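Local atomic coordinates of beta-galactosidase/beta-glucuronidase (PDB entry 6MVF), a protein that binds flavin mononucleotide and is a family 2 glycoside hydrolase, characterised as a gut-bacterial beta-glucuronidase. Residues A[66-71]-A[153-158]. Residues are numbered along the deposited sequence; the frame is centred on the assembly and turned at random.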
ATOM      1  N   TYR A  66      34.687 -20.669  -9.485  1.00 42.21           N
ATOM      2  CA  TYR A  66      33.227 -20.722  -9.383  1.00 37.20           C
ATOM      3  C   TYR A  66      32.706 -21.750 -10.376  1.00 41.03           C
ATOM      4  O   TYR A  66      33.279 -21.932 -11.457  1.00 37.54           O
ATOM      5  CB  TYR A  66      32.553 -19.358  -9.631  1.00 35.26           C
ATOM      6  CG  TYR A  66      32.737 -18.740 -11.015  1.00 34.53           C
ATOM      7  CD1 TYR A  66      33.871 -17.994 -11.328  1.00 34.00           C
ATOM      8  CD2 TYR A  66      31.758 -18.864 -11.990  1.00 35.59           C
ATOM      9  CE1 TYR A  66      34.032 -17.408 -12.578  1.00 29.83           C
ATOM     10  CE2 TYR A  66      31.914 -18.278 -13.249  1.00 38.22           C
ATOM     11  CZ  TYR A  66      33.056 -17.554 -13.533  1.00 34.30           C
ATOM     12  OH  TYR A  66      33.203 -16.975 -14.773  1.00 34.83           O
ATOM     13  N   LEU A  67      31.607 -22.416 -10.009  1.00 36.83           N
ATOM     14  CA  LEU A  67      31.120 -23.542 -10.802  1.00 32.36           C
ATOM     15  C   LEU A  67      30.641 -23.048 -12.162  1.00 37.80           C
ATOM     16  O   LEU A  67      29.626 -22.345 -12.260  1.00 40.36           O
ATOM     17  CB  LEU A  67      30.007 -24.280 -10.059  1.00 36.98           C
ATOM     18  CG  LEU A  67      29.212 -25.352 -10.832  1.00 34.27           C
ATOM     19  CD1 LEU A  67      30.094 -26.502 -11.314  1.00 31.84           C
ATOM     20  CD2 LEU A  67      28.046 -25.865  -9.990  1.00 32.64           C
ATOM     21  N   ARG A  68      31.369 -23.408 -13.216  1.00 33.99           N
ATOM     22  CA  ARG A  68      30.913 -23.207 -14.586  1.00 40.70           C
ATOM     23  C   ARG A  68      30.523 -24.565 -15.152  1.00 39.56           C
ATOM     24  O   ARG A  68      31.309 -25.516 -15.077  1.00 43.74           O
ATOM     25  CB  ARG A  68      31.987 -22.531 -15.446  1.00 35.86           C
ATOM     26  CG  ARG A  68      32.569 -21.266 -14.794  1.00 35.39           C
ATOM     27  CD  ARG A  68      33.576 -20.561 -15.696  1.00 31.37           C
ATOM     28  NE  ARG A  68      32.944 -20.250 -16.973  1.00 41.67           N
ATOM     29  CZ  ARG A  68      33.478 -19.491 -17.921  1.00 39.37           C
ATOM     30  NH1 ARG A  68      34.684 -18.960 -17.739  1.00 33.86           N
ATOM     31  NH2 ARG A  68      32.800 -19.268 -19.045  1.00 28.78           N
ATOM     32  N   THR A  69      29.301 -24.658 -15.690  1.00 32.27           N
ATOM     33  CA  THR A  69      28.713 -25.944 -16.064  1.00 39.27           C
ATOM     34  C   THR A  69      27.315 -25.768 -16.642  1.00 40.93           C
ATOM     35  O   THR A  69      26.869 -24.644 -16.894  1.00 42.83           O
ATOM     36  CB  THR A  69      28.626 -26.885 -14.861  1.00 45.09           C
ATOM     37  OG1 THR A  69      28.323 -28.213 -15.309  1.00 43.93           O
ATOM     38  CG2 THR A  69      27.537 -26.408 -13.866  1.00 37.43           C
ATOM     39  N   THR A  70      26.595 -26.865 -16.810  1.00 34.53           N
ATOM     40  CA  THR A  70      25.214 -26.820 -17.259  1.00 37.21           C
ATOM     41  C   THR A  70      24.275 -27.128 -16.098  1.00 39.97           C
ATOM     42  O   THR A  70      24.388 -28.181 -15.460  1.00 43.76           O
ATOM     43  CB  THR A  70      24.998 -27.789 -18.414  1.00 38.27           C
ATOM     44  OG1 THR A  70      25.966 -27.496 -19.440  1.00 42.07           O
ATOM     45  CG2 THR A  70      23.561 -27.641 -18.955  1.00 39.17           C
ATOM     46  N   GLY A  71      23.373 -26.190 -15.819  1.00 38.96           N
ATOM     47  CA  GLY A  71      22.266 -26.393 -14.896  1.00 35.75           C
ATOM     48  C   GLY A  71      20.959 -26.422 -15.671  1.00 34.67           C
ATOM     49  O   GLY A  71      20.739 -25.600 -16.563  1.00 38.31           O
ATOM     50  N   PHE A 153      35.464 -10.071 -14.010  1.00 34.57           N
ATOM     51  CA  PHE A 153      34.183 -10.162 -13.318  1.00 39.64           C
ATOM     52  C   PHE A 153      33.599 -11.537 -13.566  1.00 37.38           C
ATOM     53  O   PHE A 153      33.840 -12.154 -14.611  1.00 40.60           O
ATOM     54  CB  PHE A 153      33.168  -9.058 -13.727  1.00 37.62           C
ATOM     55  CG  PHE A 153      32.591  -9.199 -15.119  1.00 34.81           C
ATOM     56  CD1 PHE A 153      33.251  -8.670 -16.220  1.00 34.05           C
ATOM     57  CD2 PHE A 153      31.360  -9.811 -15.321  1.00 35.47           C
ATOM     58  CE1 PHE A 153      32.711  -8.775 -17.511  1.00 31.07           C
ATOM     59  CE2 PHE A 153      30.812  -9.924 -16.607  1.00 36.76           C
ATOM     60  CZ  PHE A 153      31.496  -9.410 -17.705  1.00 37.74           C
ATOM     61  N   THR A 154      32.833 -11.998 -12.584  1.00 37.49           N
ATOM     62  CA  THR A 154      32.260 -13.337 -12.594  1.00 36.12           C
ATOM     63  C   THR A 154      31.122 -13.473 -13.615  1.00 32.22           C
ATOM     64  O   THR A 154      30.276 -12.584 -13.763  1.00 32.58           O
ATOM     65  CB  THR A 154      31.772 -13.663 -11.182  1.00 31.19           C
ATOM     66  OG1 THR A 154      32.864 -13.499 -10.274  1.00 34.62           O
ATOM     67  CG2 THR A 154      31.243 -15.084 -11.085  1.00 31.85           C
ATOM     68  N   PHE A 155      31.115 -14.606 -14.323  1.00 32.23           N
ATOM     69  CA  PHE A 155      30.053 -14.956 -15.266  1.00 31.74           C
ATOM     70  C   PHE A 155      29.027 -15.806 -14.530  1.00 32.04           C
ATOM     71  O   PHE A 155      28.968 -17.028 -14.676  1.00 35.91           O
ATOM     72  CB  PHE A 155      30.595 -15.728 -16.466  1.00 34.06           C
ATOM     73  CG  PHE A 155      31.756 -15.085 -17.147  1.00 37.96           C
ATOM     74  CD1 PHE A 155      32.034 -13.731 -16.986  1.00 41.63           C
ATOM     75  CD2 PHE A 155      32.568 -15.836 -17.963  1.00 28.40           C
ATOM     76  CE1 PHE A 155      33.118 -13.152 -17.621  1.00 40.38           C
ATOM     77  CE2 PHE A 155      33.641 -15.268 -18.591  1.00 33.98           C
ATOM     78  CZ  PHE A 155      33.921 -13.925 -18.427  1.00 37.17           C
ATOM     79  N   TYR A 156      28.211 -15.144 -13.722  1.00 34.87           N
ATOM     80  CA  TYR A 156      27.179 -15.834 -12.957  1.00 30.69           C
ATOM     81  C   TYR A 156      26.259 -16.612 -13.888  1.00 32.76           C
ATOM     82  O   TYR A 156      25.689 -16.043 -14.823  1.00 34.29           O
ATOM     83  CB  TYR A 156      26.373 -14.819 -12.150  1.00 31.85           C
ATOM     84  CG  TYR A 156      27.168 -13.948 -11.209  1.00 31.73           C
ATOM     85  CD1 TYR A 156      27.572 -14.422  -9.956  1.00 28.67           C
ATOM     86  CD2 TYR A 156      27.489 -12.633 -11.556  1.00 32.12           C
ATOM     87  CE1 TYR A 156      28.292 -13.618  -9.084  1.00 28.27           C
ATOM     88  CE2 TYR A 156      28.208 -11.819 -10.688  1.00 29.29           C
ATOM     89  CZ  TYR A 156      28.595 -12.315  -9.453  1.00 28.60           C
ATOM     90  OH  TYR A 156      29.287 -11.505  -8.598  1.00 29.71           O
ATOM     91  N   GLY A 157      26.113 -17.913 -13.645  1.00 30.80           N
ATOM     92  CA  GLY A 157      25.283 -18.738 -14.498  1.00 26.95           C
ATOM     93  C   GLY A 157      23.835 -18.746 -14.046  1.00 30.47           C
ATOM     94  O   GLY A 157      23.530 -18.546 -12.875  1.00 32.88           O
ATOM     95  N   GLY A 158      22.937 -18.968 -14.997  1.00 28.13           N
ATOM     96  CA  GLY A 158      21.559 -19.234 -14.650  1.00 29.05           C
ATOM     97  C   GLY A 158      20.537 -18.240 -15.159  1.00 33.40           C
ATOM     98  O   GLY A 158      20.811 -17.426 -16.050  1.00 35.24           O
TER
HETATM   99  O   HOH W   1      35.412 -14.896 -14.888  1.00 37.99           O
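Tyr66, Thr154 and Phe155 form a loop-to-loop contact, part CH-pi packing and part hydrogen bonding, in the sugar-binding beta-sandwich domain of this glycoside hydrolase family 2 protein. Residues 66-71 run from a loop into the start of strand 70-78; the segment 153-158 belongs to the loop between strands 131-139 and 163-168. The pairing is a CH-pi contact: Thr154 CG2 lies 3.7 Å from the centroid of the Tyr66 ring, directly over its centre. Both torsions fit this placement: at Tyr66, chi1 of 63° sets the ring between backbone N and carbonyl carbon, and Thr154 has its methyl anti to its own N. The threonine hydroxyl is engaged elsewhere, by Gly59 O.

The phenol end adds a polar link. Phe155 N donates to Tyr66 OH over 3.2 Å, with an N-H...O angle of 155°. A water 3.0 Å from Tyr66 OH donates to Phe153 O, so the hydroxyl is linked to two points of the loop backbone, Phe155 N directly and Phe153 O through the water; this water also sits over the centre of one Phe155 ring face.

Arg68 approaches that ring at its rim rather than stacking on it, the guanidinium and ring planes standing 85° apart. Its NH2 is hydrogen-bonded to Asn140 O, while Asn140 ND2 binds Phe155 O, giving both segments a common neighbour. At the ring edge, Arg68 NH2 comes within 3.6 Å of Phe155 CD2.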